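Local atomic coordinates of LPG0439 HIT-related domain-containing protein (Legionella pneumophila subsp. pneumophila, PDB entry 5L0L), a protein that is of unknown function but carries a HIT-related domain, consistent with the nucleotide-binding HIT fold, cut here from a longer protein predicted to span the membrane. Residues H8-G13 and S65-P70; R47-I52 and E140-V145; I53-E58 and V73-G78; Q88-L93 and L129-R134; S106-K111 and V115-S120. All coordinates share one frame; numbering follows the deposited sequence. Where two conformers were deposited one is given.

Contact 1. Residues H8-G13 and S65-P70; sequences HEYSPG and SAFNRP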
# COMPACT_ATOMS: atom_id res chain seq x y z
N HIS A 8 24.79 3.77 10.62
CA HIS A 8 25.02 5.21 10.54
C HIS A 8 24.32 5.98 11.67
O HIS A 8 23.24 5.61 12.12
CB HIS A 8 24.56 5.74 9.18
CG HIS A 8 24.98 7.16 8.93
ND1 HIS A 8 24.15 8.24 9.15
CD2 HIS A 8 26.16 7.67 8.50
CE1 HIS A 8 24.79 9.35 8.85
NE2 HIS A 8 26.01 9.04 8.45
N GLU A 9 24.95 7.08 12.09
CA GLU A 9 24.49 7.94 13.18
C GLU A 9 23.92 9.23 12.56
O GLU A 9 24.66 9.97 11.90
CB GLU A 9 25.68 8.23 14.11
CG GLU A 9 25.60 9.48 14.99
CD GLU A 9 24.82 9.26 16.27
OE1 GLU A 9 23.65 8.81 16.18
OE2 GLU A 9 25.38 9.54 17.36
N TYR A 10 22.63 9.48 12.76
CA TYR A 10 21.96 10.69 12.22
C TYR A 10 21.83 11.74 13.33
O TYR A 10 21.55 11.40 14.48
CB TYR A 10 20.57 10.33 11.66
CG TYR A 10 20.59 9.25 10.57
CD1 TYR A 10 20.56 7.89 10.91
CD2 TYR A 10 20.68 9.59 9.21
CE1 TYR A 10 20.60 6.90 9.93
CE2 TYR A 10 20.72 8.61 8.21
CZ TYR A 10 20.68 7.27 8.58
OH TYR A 10 20.73 6.30 7.62
N SER A 11 22.04 13.02 13.00
CA SER A 11 21.87 14.11 13.98
C SER A 11 20.45 14.16 14.55
O SER A 11 19.50 13.81 13.85
CB SER A 11 22.16 15.48 13.34
OG SER A 11 23.51 15.57 12.96
N PRO A 12 20.29 14.62 15.81
CA PRO A 12 18.93 14.75 16.37
C PRO A 12 18.05 15.79 15.62
O PRO A 12 16.82 15.64 15.58
CB PRO A 12 19.17 15.15 17.83
CG PRO A 12 20.54 15.74 17.86
CD PRO A 12 21.33 15.10 16.75
N GLY A 13 18.70 16.80 15.03
CA GLY A 13 18.02 17.79 14.16
C GLY A 13 17.80 17.40 12.69
O GLY A 13 17.21 18.17 11.93
N SER A 65 16.56 3.77 16.87
CA SER A 65 16.58 2.31 16.96
C SER A 65 15.62 1.68 15.93
O SER A 65 15.73 0.50 15.67
CB SER A 65 16.20 1.82 18.35
OG SER A 65 14.84 2.10 18.64
N ALA A 66 14.67 2.47 15.41
CA ALA A 66 13.76 2.00 14.35
C ALA A 66 14.20 2.35 12.92
O ALA A 66 13.37 2.23 11.97
CB ALA A 66 12.36 2.53 14.62
N PHE A 67 15.46 2.75 12.73
CA PHE A 67 16.04 2.97 11.41
C PHE A 67 16.84 1.78 10.96
O PHE A 67 17.43 1.05 11.78
CB PHE A 67 17.00 4.17 11.38
CG PHE A 67 16.40 5.50 11.70
CD1 PHE A 67 15.03 5.77 11.54
CD2 PHE A 67 17.23 6.55 12.12
CE1 PHE A 67 14.52 7.03 11.83
CE2 PHE A 67 16.72 7.80 12.42
CZ PHE A 67 15.36 8.05 12.26
N ASN A 68 16.89 1.57 9.64
CA ASN A 68 17.86 0.66 9.03
C ASN A 68 17.89 -0.74 9.64
O ASN A 68 18.95 -1.25 10.04
CB ASN A 68 19.27 1.31 9.06
CG ASN A 68 19.30 2.67 8.36
OD1 ASN A 68 18.45 2.98 7.52
ND2 ASN A 68 20.27 3.48 8.69
N ARG A 69 16.73 -1.38 9.68
CA ARG A 69 16.65 -2.72 10.22
C ARG A 69 15.41 -3.41 9.69
O ARG A 69 14.48 -2.72 9.22
CB ARG A 69 16.65 -2.69 11.75
CG ARG A 69 15.47 -1.98 12.41
CD ARG A 69 15.34 -2.42 13.86
NE ARG A 69 14.31 -1.73 14.64
CZ ARG A 69 13.02 -2.05 14.67
NH1 ARG A 69 12.54 -3.07 13.93
NH2 ARG A 69 12.19 -1.38 15.48
N PRO A 70 15.37 -4.74 9.80
CA PRO A 70 14.12 -5.41 9.56
C PRO A 70 13.03 -4.97 10.53
O PRO A 70 13.32 -4.67 11.73
CB PRO A 70 14.44 -6.91 9.82
CG PRO A 70 15.93 -7.02 9.62
CD PRO A 70 16.46 -5.71 10.14
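Phe67 turns the edge of its ring toward the face of Tyr10. The two rings form an offset edge-to-face pair, with centroids 5.5 Å apart and planes at 84°. The closest atoms are Phe67 CD2 and Tyr10 CD1, 3.8 Å apart. The next residue, Asn68, meets the far end of the same tyrosine. Asn68 ND2 donates to Tyr10 OH over 3.1 Å, and the bond is nearly straight at 170°. Tyr10 OH lies in the amide plane of Asn68, and Asn68 ND2 comes to the edge of the Tyr10 ring. CG of Asn68 is anti to the carbonyl carbon (chi1 -57°), which turns the amide toward Tyr10. Further on, Arg69 closes the 65-70 loop on itself: Arg69 NE donates to Ser65 O over 2.8 Å, in the guanidinium plane. Two loops meet here, one after strand 3-5 and one leading into helix 73-92. Tyr10 OH is also hydrogen-bonded to Ser120 O, and Asn68 OD1 to the backbone N of Ser125. His8 ND1 lies 3.5 Å above the plane of the Tyr10 ring, over its centre. The buried phenol is held by Asn68 and by Ser120 beside the hairpin, which probably limits movement of the ring.

Contact 2. Residues R47-I52 and E140-V145; sequences RGYRII and EYIAGV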
# COMPACT_ATOMS: atom_id res chain seq x y z
N ARG A 47 0.35 17.30 -4.07
CA ARG A 47 -0.58 16.62 -4.97
C ARG A 47 -1.33 15.49 -4.26
O ARG A 47 -0.73 14.70 -3.50
CB ARG A 47 0.13 16.04 -6.18
CG ARG A 47 0.84 17.08 -7.04
CD ARG A 47 1.60 16.45 -8.18
NE ARG A 47 2.57 15.50 -7.64
CZ ARG A 47 2.92 14.34 -8.20
NH1 ARG A 47 2.44 13.96 -9.38
NH2 ARG A 47 3.79 13.57 -7.58
N GLY A 48 -2.63 15.40 -4.52
CA GLY A 48 -3.48 14.39 -3.94
C GLY A 48 -3.63 14.47 -2.41
O GLY A 48 -4.08 13.51 -1.79
N TYR A 49 -3.28 15.61 -1.83
CA TYR A 49 -3.19 15.77 -0.38
C TYR A 49 -2.36 14.64 0.25
O TYR A 49 -2.78 14.04 1.23
CB TYR A 49 -4.60 15.86 0.26
CG TYR A 49 -5.61 16.80 -0.37
CD1 TYR A 49 -5.23 17.98 -1.03
CD2 TYR A 49 -6.96 16.52 -0.31
CE1 TYR A 49 -6.17 18.82 -1.59
CE2 TYR A 49 -7.92 17.38 -0.82
CZ TYR A 49 -7.53 18.52 -1.47
OH TYR A 49 -8.46 19.34 -2.02
N ARG A 50 -1.21 14.31 -0.36
CA ARG A 50 -0.38 13.20 0.12
C ARG A 50 -0.09 13.30 1.61
O ARG A 50 0.31 14.40 2.09
CB ARG A 50 0.96 13.17 -0.60
CG ARG A 50 0.98 12.50 -1.93
CD ARG A 50 2.35 12.69 -2.59
NE ARG A 50 3.36 11.85 -1.99
CZ ARG A 50 4.56 11.57 -2.55
NH1 ARG A 50 4.94 12.16 -3.68
NH2 ARG A 50 5.37 10.71 -1.94
N ILE A 51 -0.22 12.18 2.32
CA ILE A 51 0.30 12.03 3.67
C ILE A 51 1.39 10.97 3.72
O ILE A 51 1.51 10.13 2.82
CB ILE A 51 -0.79 11.68 4.70
CG1 ILE A 51 -1.45 10.35 4.35
CG2 ILE A 51 -1.77 12.85 4.84
CD1 ILE A 51 -2.36 9.80 5.43
N ILE A 52 2.21 11.05 4.75
CA ILE A 52 3.18 9.99 5.09
C ILE A 52 2.76 9.45 6.46
O ILE A 52 2.52 10.22 7.40
CB ILE A 52 4.60 10.53 5.18
CG1 ILE A 52 5.01 11.21 3.86
CG2 ILE A 52 5.60 9.41 5.54
CD1 ILE A 52 6.25 12.08 3.98
N GLU A 140 -11.48 21.73 -5.66
CA GLU A 140 -11.01 22.03 -4.30
C GLU A 140 -11.85 21.26 -3.29
O GLU A 140 -12.79 21.80 -2.70
CB GLU A 140 -10.99 23.56 -4.07
CG GLU A 140 -10.08 24.24 -5.12
CD GLU A 140 -9.76 25.71 -4.81
OE1 GLU A 140 -10.53 26.36 -4.08
OE2 GLU A 140 -8.73 26.20 -5.34
N TYR A 141 -11.49 19.99 -3.10
CA TYR A 141 -12.18 19.11 -2.15
C TYR A 141 -12.08 19.69 -0.73
O TYR A 141 -13.01 19.54 0.09
CB TYR A 141 -11.66 17.67 -2.22
CG TYR A 141 -12.00 16.95 -3.50
CD1 TYR A 141 -11.17 17.02 -4.61
CD2 TYR A 141 -13.16 16.18 -3.60
CE1 TYR A 141 -11.48 16.35 -5.79
CE2 TYR A 141 -13.48 15.52 -4.79
CZ TYR A 141 -12.65 15.61 -5.88
OH TYR A 141 -12.99 14.95 -7.04
N ILE A 142 -10.96 20.35 -0.45
CA ILE A 142 -10.80 21.22 0.71
C ILE A 142 -10.76 22.64 0.15
O ILE A 142 -9.98 22.90 -0.77
CB ILE A 142 -9.52 20.87 1.45
CG1 ILE A 142 -9.64 19.45 2.03
CG2 ILE A 142 -9.22 21.88 2.52
CD1 ILE A 142 -8.35 18.90 2.59
N ALA A 143 -11.64 23.52 0.64
CA ALA A 143 -11.77 24.87 0.08
C ALA A 143 -10.42 25.60 -0.01
O ALA A 143 -9.65 25.66 0.96
CB ALA A 143 -12.80 25.71 0.84
N GLY A 144 -10.12 26.09 -1.21
CA GLY A 144 -8.89 26.84 -1.50
C GLY A 144 -7.73 25.93 -1.91
O GLY A 144 -6.63 26.42 -2.21
N VAL A 145 -7.93 24.61 -1.93
CA VAL A 145 -6.81 23.69 -2.19
C VAL A 145 -7.22 22.69 -3.29
O VAL A 145 -7.88 21.71 -3.01
CB VAL A 145 -6.36 22.93 -0.93
CG1 VAL A 145 -5.03 22.22 -1.19
CG2 VAL A 145 -6.29 23.81 0.32
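Tyr49 lays one face of its ring against the end of Ile142. The methyl CD1 of Ile142 sits 4.1 Å from the centroid of the Tyr49 ring, 25° off the normal, as a CH-pi contact displaced toward the rim. The two side chains run past each other in opposite directions. Val145 comes in at the CE1 corner of the ring, where its CG1 is 3.6 Å from Tyr49 CE1. That branch is anti to the backbone N (chi1 -169°), which carries it to the tyrosine. Residues Ile142 to Val145 form a type II beta turn, with Gly144 at positive phi and Val145 N bonded to Ile142 O. The phenol meets the two end residues of this turn. Tyr49 OH donates to Val145 O over 2.6 Å, tilted 20° from the carbonyl plane. In return Ile142 N donates to Tyr49 OH over 3.1 Å. CB of Tyr141 lies 3.6 Å from the same Tyr49 OH, near the plane of the Tyr49 ring. Tyr49 precedes strand 51-58 of the central antiparallel sheet, while the turn belongs to the long loop after strand 128-134. Phe186 of helix 176-194 packs on both Tyr49 and Ile142.

Contact 3. Residues I53-E58 and V73-G78; sequences IRYLNE and VSEQRG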
# COMPACT_ATOMS: atom_id res chain seq x y z
N ILE A 53 2.66 8.13 6.56
CA ILE A 53 2.39 7.45 7.80
C ILE A 53 3.69 6.74 8.12
O ILE A 53 4.17 5.95 7.28
CB ILE A 53 1.26 6.43 7.65
CG1 ILE A 53 -0.01 7.13 7.16
CG2 ILE A 53 1.05 5.68 8.98
CD1 ILE A 53 -1.19 6.21 6.96
N ARG A 54 4.26 7.06 9.29
CA ARG A 54 5.60 6.62 9.64
C ARG A 54 5.66 6.01 11.03
O ARG A 54 5.06 6.52 11.98
CB ARG A 54 6.58 7.79 9.50
CG ARG A 54 7.99 7.53 10.03
CD ARG A 54 8.10 7.95 11.46
NE ARG A 54 9.47 7.87 12.00
CZ ARG A 54 10.36 8.87 12.02
NH1 ARG A 54 10.08 10.09 11.54
NH2 ARG A 54 11.54 8.65 12.56
N TYR A 55 6.38 4.90 11.14
CA TYR A 55 6.58 4.24 12.42
C TYR A 55 7.68 4.98 13.16
O TYR A 55 8.81 5.06 12.65
CB TYR A 55 7.00 2.79 12.17
CG TYR A 55 7.39 2.01 13.40
CD1 TYR A 55 6.60 2.00 14.53
CD2 TYR A 55 8.55 1.21 13.38
CE1 TYR A 55 6.97 1.26 15.67
CE2 TYR A 55 8.91 0.46 14.50
CZ TYR A 55 8.13 0.51 15.64
OH TYR A 55 8.48 -0.26 16.76
N LEU A 56 7.36 5.50 14.33
CA LEU A 56 8.32 6.23 15.15
C LEU A 56 9.17 5.29 16.00
O LEU A 56 10.38 5.27 15.89
CB LEU A 56 7.57 7.23 16.07
CG LEU A 56 6.78 8.32 15.38
CD1 LEU A 56 5.75 8.97 16.34
CD2 LEU A 56 7.73 9.36 14.83
N ASN A 57 8.50 4.52 16.84
CA ASN A 57 9.18 3.67 17.83
C ASN A 57 8.19 2.81 18.59
O ASN A 57 6.98 3.00 18.51
CB ASN A 57 9.95 4.55 18.83
CG ASN A 57 9.04 5.36 19.72
OD1 ASN A 57 8.21 6.13 19.25
ND2 ASN A 57 9.19 5.20 21.02
N GLU A 58 8.75 1.91 19.40
CA GLU A 58 7.98 1.02 20.26
C GLU A 58 8.33 1.39 21.71
O GLU A 58 9.49 1.65 22.01
CB GLU A 58 8.36 -0.43 19.93
CG GLU A 58 7.91 -1.46 20.93
CD GLU A 58 8.85 -1.59 22.12
OE1 GLU A 58 10.09 -1.63 21.90
OE2 GLU A 58 8.34 -1.66 23.27
N VAL A 73 6.58 -8.29 12.22
CA VAL A 73 5.20 -8.35 11.77
C VAL A 73 4.28 -7.42 12.59
O VAL A 73 3.38 -6.81 12.01
CB VAL A 73 4.66 -9.80 11.72
CG1 VAL A 73 4.52 -10.42 13.10
CG2 VAL A 73 3.34 -9.83 10.99
N SER A 74 4.50 -7.28 13.90
CA SER A 74 3.67 -6.34 14.69
C SER A 74 3.84 -4.89 14.22
O SER A 74 2.87 -4.13 14.20
CB SER A 74 4.01 -6.37 16.16
OG SER A 74 3.98 -7.70 16.61
N GLU A 75 5.08 -4.51 13.92
CA GLU A 75 5.37 -3.16 13.45
C GLU A 75 4.69 -2.89 12.11
O GLU A 75 4.05 -1.85 11.93
CB GLU A 75 6.90 -2.93 13.37
CG GLU A 75 7.55 -2.88 14.76
CD GLU A 75 9.07 -2.96 14.79
OE1 GLU A 75 9.70 -3.47 13.84
OE2 GLU A 75 9.64 -2.50 15.80
N GLN A 76 4.82 -3.84 11.18
CA GLN A 76 4.15 -3.73 9.89
C GLN A 76 2.62 -3.72 10.03
O GLN A 76 1.90 -2.94 9.37
CB GLN A 76 4.60 -4.87 8.96
CG GLN A 76 3.89 -4.89 7.60
CD GLN A 76 4.40 -3.77 6.69
OE1 GLN A 76 3.73 -2.71 6.49
NE2 GLN A 76 5.57 -3.96 6.18
N ARG A 77 2.12 -4.60 10.89
CA ARG A 77 0.69 -4.68 11.09
C ARG A 77 0.13 -3.36 11.63
O ARG A 77 -0.95 -2.93 11.22
CB ARG A 77 0.35 -5.82 12.05
CG ARG A 77 -1.12 -6.16 11.96
CD ARG A 77 -1.55 -7.06 13.08
NE ARG A 77 -2.93 -7.46 12.83
CZ ARG A 77 -3.65 -8.15 13.69
NH1 ARG A 77 -4.90 -8.49 13.35
NH2 ARG A 77 -3.14 -8.50 14.85
N GLY A 78 0.84 -2.75 12.57
CA GLY A 78 0.43 -1.48 13.16
C GLY A 78 0.41 -0.36 12.11
O GLY A 78 -0.51 0.43 12.09
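Tyr55 and Glu75 meet at an oblique angle, with ring and carboxylate planes 55° apart. The glutamate passes over one face of the tyrosine ring toward its hydroxyl end. Glu75 CB lies 4.1 Å above that face of Tyr55, toward the rim, and Glu75 CG is 3.6 Å from Tyr55 CZ. The backbone N of Asn57 lies over the opposite face. CG of Tyr55 is anti to its own backbone N (chi1 173°), and the ring leaves strand 51-58 toward the helix. Glu75 is extended beyond CG, which brings the carboxylate alongside the phenol. There Tyr55 OH donates to Glu75 OE2 over 2.7 Å. It meets the oxygen on the anti side, 34° out of the carboxylate plane. The contact joins the first turn of helix 73-92 to strand 51-58 of the six-stranded antiparallel sheet. Near the end of that strand, Leu56 and Asn57 both pair with His36 in a classic beta bulge. The other carboxylate oxygen, Glu75 OE1, accepts from the backbone N of Thr72, just before the helix. Arg69 NH2 forms a salt bridge with Glu75 OE2. The buried carboxylate therefore has a phenol, an arginine and a backbone amide as partners. Together they would probably favour its ionised form.

Contact 4. Residues Q88-L93 and L129-R134; sequences QVYEKL and LHMWGR. With SO4 (sulfate ion), chain C.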
# COMPACT_ATOMS: atom_id res chain seq x y z
N GLN A 88 -10.26 6.34 5.81
CA GLN A 88 -11.59 6.90 6.06
C GLN A 88 -11.64 8.42 5.98
O GLN A 88 -12.69 8.98 5.64
CB GLN A 88 -12.16 6.36 7.37
CG GLN A 88 -12.22 4.82 7.40
CD GLN A 88 -12.96 4.24 6.21
OE1 GLN A 88 -14.19 4.39 6.08
NE2 GLN A 88 -12.22 3.61 5.28
N VAL A 89 -10.52 9.09 6.25
CA VAL A 89 -10.45 10.53 6.07
C VAL A 89 -10.57 10.88 4.57
O VAL A 89 -11.34 11.75 4.20
CB VAL A 89 -9.19 11.12 6.70
CG1 VAL A 89 -9.06 12.57 6.32
CG2 VAL A 89 -9.21 10.92 8.20
N TYR A 90 -9.83 10.17 3.70
CA TYR A 90 -9.95 10.39 2.27
C TYR A 90 -11.37 10.12 1.78
O TYR A 90 -11.94 10.89 0.99
CB TYR A 90 -8.91 9.55 1.49
CG TYR A 90 -7.53 10.09 1.67
CD1 TYR A 90 -7.05 11.11 0.85
CD2 TYR A 90 -6.74 9.66 2.72
CE1 TYR A 90 -5.79 11.63 1.02
CE2 TYR A 90 -5.49 10.18 2.93
CZ TYR A 90 -5.01 11.16 2.09
OH TYR A 90 -3.75 11.68 2.30
N GLU A 91 -11.96 9.03 2.27
CA GLU A 91 -13.34 8.66 1.92
C GLU A 91 -14.32 9.79 2.29
O GLU A 91 -15.16 10.17 1.47
CB GLU A 91 -13.75 7.34 2.61
CG GLU A 91 -15.07 6.74 2.14
CD GLU A 91 -14.95 5.96 0.83
OE1 GLU A 91 -15.99 5.96 0.09
OE2 GLU A 91 -13.88 5.32 0.54
N LYS A 92 -14.19 10.33 3.50
CA LYS A 92 -15.06 11.43 3.96
C LYS A 92 -14.87 12.76 3.22
O LYS A 92 -15.69 13.67 3.34
CB LYS A 92 -14.81 11.71 5.42
CG LYS A 92 -15.43 10.71 6.36
CD LYS A 92 -14.82 10.93 7.72
CE LYS A 92 -15.41 12.15 8.39
NZ LYS A 92 -14.81 12.31 9.71
N LEU A 93 -13.73 12.91 2.57
CA LEU A 93 -13.47 14.02 1.65
C LEU A 93 -14.00 13.81 0.23
O LEU A 93 -14.00 14.74 -0.56
CB LEU A 93 -11.98 14.35 1.60
CG LEU A 93 -11.37 14.91 2.87
CD1 LEU A 93 -9.86 14.85 2.80
CD2 LEU A 93 -11.88 16.35 3.12
N LEU A 129 4.68 4.56 4.85
CA LEU A 129 3.99 4.47 3.59
C LEU A 129 3.34 5.80 3.25
O LEU A 129 3.23 6.69 4.09
CB LEU A 129 2.98 3.33 3.56
CG LEU A 129 1.77 3.28 4.48
CD1 LEU A 129 0.66 4.23 4.04
CD2 LEU A 129 1.23 1.86 4.54
N HIS A 130 2.95 5.90 1.99
CA HIS A 130 2.38 7.11 1.39
C HIS A 130 0.93 6.83 1.10
O HIS A 130 0.58 5.75 0.67
CB HIS A 130 3.07 7.42 0.06
CG HIS A 130 4.54 7.58 0.18
ND1 HIS A 130 5.11 8.76 0.59
CD2 HIS A 130 5.55 6.69 0.03
CE1 HIS A 130 6.43 8.59 0.68
NE2 HIS A 130 6.72 7.35 0.30
N MSE A 131 0.08 7.84 1.29
CA MSE A 131 -1.35 7.72 0.97
C MSE A 131 -1.80 9.05 0.36
O MSE A 131 -1.26 10.12 0.69
CB MSE A 131 -2.13 7.37 2.24
CG MSE A 131 -3.60 7.22 1.96
SE MSE A 131 -4.63 6.66 3.57
CE MSE A 131 -3.78 4.92 3.86
N TRP A 132 -2.74 8.98 -0.58
CA TRP A 132 -3.22 10.18 -1.26
C TRP A 132 -4.59 9.90 -1.84
O TRP A 132 -5.08 8.74 -1.78
CB TRP A 132 -2.23 10.61 -2.37
CG TRP A 132 -2.06 9.56 -3.41
CD1 TRP A 132 -2.70 9.49 -4.62
CD2 TRP A 132 -1.20 8.41 -3.35
NE1 TRP A 132 -2.32 8.34 -5.29
CE2 TRP A 132 -1.40 7.67 -4.54
CE3 TRP A 132 -0.29 7.92 -2.40
CZ2 TRP A 132 -0.71 6.49 -4.82
CZ3 TRP A 132 0.35 6.71 -2.66
CH2 TRP A 132 0.14 6.01 -3.85
N GLY A 133 -5.22 10.94 -2.35
CA GLY A 133 -6.58 10.84 -2.93
C GLY A 133 -6.56 11.10 -4.43
O GLY A 133 -5.71 11.87 -4.94
N ARG A 134 -7.51 10.47 -5.12
CA ARG A 134 -7.76 10.68 -6.53
C ARG A 134 -9.18 11.22 -6.77
O ARG A 134 -10.15 10.87 -6.08
CB ARG A 134 -7.54 9.38 -7.36
CG ARG A 134 -6.19 8.71 -7.13
CD ARG A 134 -5.01 9.59 -7.57
NE ARG A 134 -5.04 9.89 -9.00
CZ ARG A 134 -4.61 9.04 -9.95
NH1 ARG A 134 -4.72 9.41 -11.20
NH2 ARG A 134 -4.08 7.84 -9.66
S SO4 C . 9.98 6.55 -0.46
O1 SO4 C . 10.01 7.47 0.71
O2 SO4 C . 11.37 6.15 -0.58
O3 SO4 C . 9.01 5.56 0.02
O4 SO4 C . 9.53 7.54 -1.44
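The ring of Tyr90 has the carbonyl oxygen of Trp132 over one face, 4.0 Å above the plane and displaced toward the rim. Met131, here selenomethionine, approaches obliquely. Met131 SE lies 4.6 Å from the Tyr90 centroid, 59° off the normal, as a Met-aromatic contact, and Met131 CG is 3.6 Å from Tyr90 CE2. Tyr90 CE1 meets the strand backbone, 3.5 Å from Gly133 N. Gly133 has no side chain, which lets the ring settle close on the strand. Helix 88-92 runs almost parallel to strand 129-134, at 14° and 8.9 Å between axes. The helix covers one face of the antiparallel sheet of this HIT-related domain. At the tip, Tyr90 OH hydrogen-bonds to Tyr49 O. The neighbouring His130 donates from the edge of its ring, NE2 to sulfate O3, over 2.9 Å at 157°. The spacing of His128 and His130 is consistent with the HIT histidine motif, which binds phosphate. His128 NE2 and the backbone N of Gly103 and Asn105 also bind this ion, probably from the crystallisation liquor.

Contact 5. Residues S106-K111 and V115-S120; sequences SQSFDK and VTLIGS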
# COMPACT_ATOMS: atom_id res chain seq x y z
N SER A 106 15.48 5.32 0.01
CA SER A 106 16.48 4.87 0.99
C SER A 106 16.97 3.44 0.67
O SER A 106 17.45 2.72 1.56
CB SER A 106 15.89 4.95 2.40
OG SER A 106 14.71 4.19 2.55
N GLN A 107 16.85 3.04 -0.58
CA GLN A 107 17.32 1.72 -1.04
C GLN A 107 18.22 1.89 -2.26
O GLN A 107 17.97 2.74 -3.10
CB GLN A 107 16.14 0.81 -1.38
CG GLN A 107 15.29 0.43 -0.17
CD GLN A 107 13.90 -0.06 -0.50
OE1 GLN A 107 13.57 -0.35 -1.65
NE2 GLN A 107 13.04 -0.08 0.51
N SER A 108 19.32 1.11 -2.34
CA SER A 108 20.23 1.23 -3.47
C SER A 108 20.79 -0.17 -3.82
O SER A 108 20.56 -1.14 -3.11
CB SER A 108 21.35 2.24 -3.16
OG SER A 108 22.09 1.78 -2.05
N PHE A 109 21.43 -0.25 -4.98
CA PHE A 109 21.91 -1.50 -5.51
C PHE A 109 23.32 -1.29 -6.08
O PHE A 109 23.57 -0.31 -6.76
CB PHE A 109 20.98 -2.01 -6.60
CG PHE A 109 21.31 -3.38 -7.08
CD1 PHE A 109 21.16 -4.48 -6.24
CD2 PHE A 109 21.77 -3.58 -8.37
CE1 PHE A 109 21.47 -5.75 -6.67
CE2 PHE A 109 22.07 -4.87 -8.81
CZ PHE A 109 21.93 -5.95 -7.96
N ASP A 110 24.21 -2.24 -5.79
CA ASP A 110 25.57 -2.26 -6.34
C ASP A 110 25.64 -3.45 -7.28
O ASP A 110 25.64 -4.58 -6.86
CB ASP A 110 26.60 -2.32 -5.22
CG ASP A 110 28.05 -2.29 -5.73
OD1 ASP A 110 28.31 -2.82 -6.81
OD2 ASP A 110 28.93 -1.80 -5.01
N LYS A 111 25.61 -3.17 -8.57
CA LYS A 111 25.60 -4.18 -9.61
C LYS A 111 26.84 -5.07 -9.54
O LYS A 111 26.74 -6.28 -9.69
CB LYS A 111 25.52 -3.50 -10.98
CG LYS A 111 25.58 -4.42 -12.18
CD LYS A 111 24.48 -5.48 -12.18
CE LYS A 111 24.12 -5.86 -13.60
NZ LYS A 111 23.13 -6.97 -13.63
N VAL A 115 24.69 -6.47 -4.14
CA VAL A 115 24.20 -6.19 -2.81
C VAL A 115 23.15 -5.06 -2.87
O VAL A 115 23.36 -4.03 -3.53
CB VAL A 115 25.35 -5.80 -1.86
CG1 VAL A 115 24.83 -5.35 -0.50
CG2 VAL A 115 26.34 -6.96 -1.69
N THR A 116 22.03 -5.30 -2.18
CA THR A 116 20.98 -4.32 -1.98
C THR A 116 21.22 -3.68 -0.60
O THR A 116 21.28 -4.39 0.41
CB THR A 116 19.60 -4.99 -2.03
OG1 THR A 116 19.36 -5.56 -3.33
CG2 THR A 116 18.51 -3.99 -1.72
N LEU A 117 21.39 -2.36 -0.57
CA LEU A 117 21.70 -1.64 0.65
C LEU A 117 20.45 -0.87 1.13
O LEU A 117 19.83 -0.18 0.33
CB LEU A 117 22.82 -0.64 0.38
CG LEU A 117 23.32 0.20 1.57
CD1 LEU A 117 23.82 -0.72 2.68
CD2 LEU A 117 24.37 1.20 1.14
N ILE A 118 20.11 -1.02 2.41
CA ILE A 118 18.91 -0.42 3.02
C ILE A 118 19.41 0.68 3.95
O ILE A 118 20.09 0.40 4.95
CB ILE A 118 18.13 -1.44 3.87
CG1 ILE A 118 17.78 -2.68 3.05
CG2 ILE A 118 16.87 -0.80 4.49
CD1 ILE A 118 16.99 -2.40 1.81
N GLY A 119 19.09 1.92 3.60
CA GLY A 119 19.52 3.09 4.31
C GLY A 119 20.56 3.85 3.52
O GLY A 119 21.32 3.26 2.77
N SER A 120 20.55 5.17 3.67
CA SER A 120 21.58 6.04 3.08
C SER A 120 21.97 7.10 4.10
O SER A 120 21.27 7.33 5.09
CB SER A 120 21.09 6.74 1.80
OG SER A 120 20.10 7.73 2.07
O HOH W 1 20.86 2.77 0.26
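Leu117 O is gripped by two donors, Ser108 N over 3.0 Å and a water over 3.1 Å. Leu117 N returns a bond to Ser108 O, which makes the two residues a hydrogen-bonded pair. They belong to a beta hairpin, in which strand 107-110 runs antiparallel to strand 115-118, with 156° between their directions. Further along, Asp110 N donates to Val115 O over 3.0 Å. Just beyond the paired strands, Ser106 O accepts from Gly119 N over 2.7 Å, at an angle of 164°. It is the shortest direct hydrogen bond between segments 106-111 and 115-120. On one face of the hairpin, Gln107 and Ile118 lie side by side and point the same way. Their closest atoms are Gln107 CG and Ile118 CD1, 3.8 Å apart. On the same face, the ring of Phe109 turns an edge to Thr116, with OG1 of Thr116 3.6 Å from Phe109 CD1. On the other face, Ser108 OG takes the position between its backbone N and carbonyl carbon (chi1 62°). From there Ser108 OG donates to the same water over 2.8 Å. That water also donates to Gly119 O over 2.6 Å. Strand 3-5 pairs in parallel with the edge of strand 115-118 that faces away from strand 107-110. Ile96 of the second subunit packs on Gln107, Thr116 and Ile118. The hairpin thus rests chiefly on backbone bonds, and the water extends this polar link from Ser108 to the residue after strand 115-118.

Contacts 2, 3 and 4 all reach the central sheet, and contacts 3 and 4 share helix 73-92. Tyr49 O to Tyr90 OH (2.8 Å) and Ile51 N to Met131 O (2.8 Å) join contacts 2 and 4. Ile53 O to Leu129 N (2.8 Å) ties contact 3 to contact 4. Contact 1 bridges outward: Arg69 NH2 to Glu75 OE2 of contact 3 and Tyr10 OH to Ser120 O of contact 5, both 2.8 Å. The sulfate bound by His130 in contact 4 lies about 5 Å, nearest atoms, from the Ser106 side chain of contact 5, although the contact centres are about 30 Å apart. The ion may mark a pocket between sheet and hairpin.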